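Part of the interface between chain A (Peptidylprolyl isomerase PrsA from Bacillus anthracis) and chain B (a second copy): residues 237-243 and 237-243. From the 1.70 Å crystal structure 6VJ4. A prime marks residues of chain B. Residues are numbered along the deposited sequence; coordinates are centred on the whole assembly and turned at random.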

# COMPACT_ATOMS: atom_id res chain seq x y z
N ALA A 237 -3.07 8.53 -2.28
CA ALA A 237 -3.87 7.29 -2.45
C ALA A 237 -4.15 6.62 -1.09
O ALA A 237 -4.77 5.55 -1.09
CB ALA A 237 -3.15 6.35 -3.39
N ASN A 238 -3.69 7.24 0.01
CA ASN A 238 -3.91 6.70 1.39
C ASN A 238 -3.23 5.33 1.51
O ASN A 238 -3.94 4.33 1.75
CB ASN A 238 -5.40 6.63 1.74
CG ASN A 238 -6.09 7.97 1.65
OD1 ASN A 238 -5.44 9.02 1.72
ND2 ASN A 238 -7.40 7.96 1.51
N ILE A 239 -1.90 5.30 1.36
CA ILE A 239 -1.09 4.05 1.44
C ILE A 239 0.24 4.37 2.15
O ILE A 239 0.98 5.23 1.63
CB ILE A 239 -0.83 3.47 0.03
CG1 ILE A 239 -2.13 3.29 -0.76
CG2 ILE A 239 -0.03 2.18 0.12
CD1 ILE A 239 -1.91 2.88 -2.20
N LYS A 240 0.52 3.69 3.26
CA LYS A 240 1.80 3.90 4.00
C LYS A 240 2.73 2.70 3.78
O LYS A 240 2.32 1.57 4.12
CB LYS A 240 1.55 4.13 5.50
CG LYS A 240 0.81 5.41 5.85
CD LYS A 240 0.81 5.74 7.33
CE LYS A 240 2.20 6.04 7.86
NZ LYS A 240 2.17 6.40 9.30
N ILE A 241 3.93 2.95 3.24
CA ILE A 241 4.94 1.88 2.97
C ILE A 241 6.29 2.33 3.54
O ILE A 241 6.42 3.52 3.88
CB ILE A 241 5.03 1.56 1.47
CG1 ILE A 241 3.65 1.46 0.81
CG2 ILE A 241 5.86 0.29 1.25
CD1 ILE A 241 3.70 1.25 -0.69
N ASN A 242 7.25 1.41 3.62
CA ASN A 242 8.61 1.70 4.17
C ASN A 242 9.60 1.80 3.00
O ASN A 242 9.44 1.07 2.01
CB ASN A 242 9.03 0.64 5.19
CG ASN A 242 10.30 0.98 5.95
OD1 ASN A 242 10.97 1.96 5.64
ND2 ASN A 242 10.63 0.18 6.94
N ASP A 243 10.59 2.70 3.12
CA ASP A 243 11.63 2.90 2.08
C ASP A 243 12.57 1.68 2.08
O ASP A 243 12.67 0.96 1.09
CB ASP A 243 12.41 4.19 2.32
CG ASP A 243 13.52 4.46 1.31
OD1 ASP A 243 13.56 3.75 0.29
OD2 ASP A 243 14.32 5.37 1.57
N ALA B 237 3.16 -7.40 4.75
CA ALA B 237 3.91 -6.74 3.66
C ALA B 237 4.25 -5.29 4.03
O ALA B 237 4.84 -4.60 3.18
CB ALA B 237 3.12 -6.81 2.38
N ASN B 238 3.88 -4.85 5.24
CA ASN B 238 4.16 -3.47 5.73
C ASN B 238 3.45 -2.45 4.82
O ASN B 238 4.15 -1.63 4.18
CB ASN B 238 5.66 -3.19 5.82
CG ASN B 238 6.38 -4.16 6.73
OD1 ASN B 238 5.77 -4.78 7.60
ND2 ASN B 238 7.69 -4.30 6.55
N ILE B 239 2.11 -2.51 4.77
CA ILE B 239 1.27 -1.61 3.93
C ILE B 239 0.00 -1.25 4.71
O ILE B 239 -0.74 -2.18 5.06
CB ILE B 239 0.92 -2.28 2.59
CG1 ILE B 239 2.16 -2.79 1.85
CG2 ILE B 239 0.10 -1.34 1.71
CD1 ILE B 239 1.86 -3.60 0.61
N LYS B 240 -0.24 0.05 4.95
CA LYS B 240 -1.46 0.49 5.67
C LYS B 240 -2.43 1.14 4.67
O LYS B 240 -2.03 2.13 4.02
CB LYS B 240 -1.12 1.47 6.80
CG LYS B 240 -0.32 0.87 7.95
CD LYS B 240 -0.23 1.77 9.17
CE LYS B 240 -1.58 2.01 9.83
NZ LYS B 240 -1.45 2.85 11.04
N ILE B 241 -3.65 0.61 4.57
CA ILE B 241 -4.70 1.14 3.65
C ILE B 241 -6.01 1.30 4.44
O ILE B 241 -6.09 0.77 5.57
CB ILE B 241 -4.90 0.22 2.43
CG1 ILE B 241 -3.56 -0.26 1.84
CG2 ILE B 241 -5.77 0.90 1.38
CD1 ILE B 241 -3.70 -1.24 0.71
N ASN B 242 -6.99 2.00 3.86
CA ASN B 242 -8.30 2.25 4.51
C ASN B 242 -9.36 1.33 3.88
O ASN B 242 -9.27 1.06 2.67
CB ASN B 242 -8.69 3.73 4.41
CG ASN B 242 -9.90 4.10 5.24
OD1 ASN B 242 -10.57 3.25 5.81
ND2 ASN B 242 -10.20 5.39 5.30
N ASP B 243 -10.32 0.86 4.70
CA ASP B 243 -11.41 -0.03 4.22
C ASP B 243 -12.38 0.80 3.36
O ASP B 243 -12.56 0.52 2.17
CB ASP B 243 -12.14 -0.68 5.40
CG ASP B 243 -13.29 -1.59 5.01
OD1 ASP B 243 -13.42 -1.89 3.81
OD2 ASP B 243 -14.06 -1.97 5.91

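How do the two backbones lie against each other? They run antiparallel, their end-to-end directions 173° apart, and an exact two-fold axis relates one copy to the other. Lys240 faces its own counterpart, with the CA atoms of Lys240 and Lys240′ 5.0 Å apart, while Ile239 falls beside Ile241′ and Ile241 beside Ile239′. Because the axis is exact, every interaction recurs with the chains exchanged, and Lys240, which lies beside its own counterpart, is paired with itself.

What holds the backbones together? A single antiparallel bridge of the hydrogen-bonded kind is centred on the lysine pair. The N of Lys240 donates to the O of Lys240′ at 3.1 Å, and the N of Lys240′ returns the bond to the O of Lys240 at the same distance; the angle at each hydrogen is 158°, close enough to straight for a good bond. Each of these carbonyl oxygens also receives a CA-H...O contact, 3.4 Å from Ile239 CA to Lys240′ O and likewise from Ile239′ CA to Lys240 O. The carbonyl of Lys240′ is thus approached by two successive residues of chain A, one through its CA and the next through its amide.

How far does the pairing extend? The one bridge is at the lysines, and on the way toward Asn242′ the backbones no longer meet at bonding distance: Asn238 O lies 4.4 Å from Asn242′ N, too far for a hydrogen bond, and its approach to Ile241′ CA is 3.8 Å. The amides of Asn242 and Asn242′ are buried by the contact yet find no partner anywhere in the model. Asn238 itself, with positive phi, is the first residue to leave helical geometry after a helix, two residues before the bridged lysine.

What do the side chains add? The CA-to-CB bonds of Ile239 and Lys240 both point sideways, so these side chains flank the paired backbones and meet their symmetry mates across the axis. The two isoleucines touch through their methyl groups, Ile239 CG2 to Ile239′ CG2 at 3.9 Å, an apolar contact between buried residues. The lysines come together at their bases, with Lys240 CB 4.0 Å from Lys240′ CB. Their long chains extend outward from there, and the two charged ends, Lys240 NZ and Lys240′ NZ, lie 5.4 Å apart, with no salt bridge formed between the stretches.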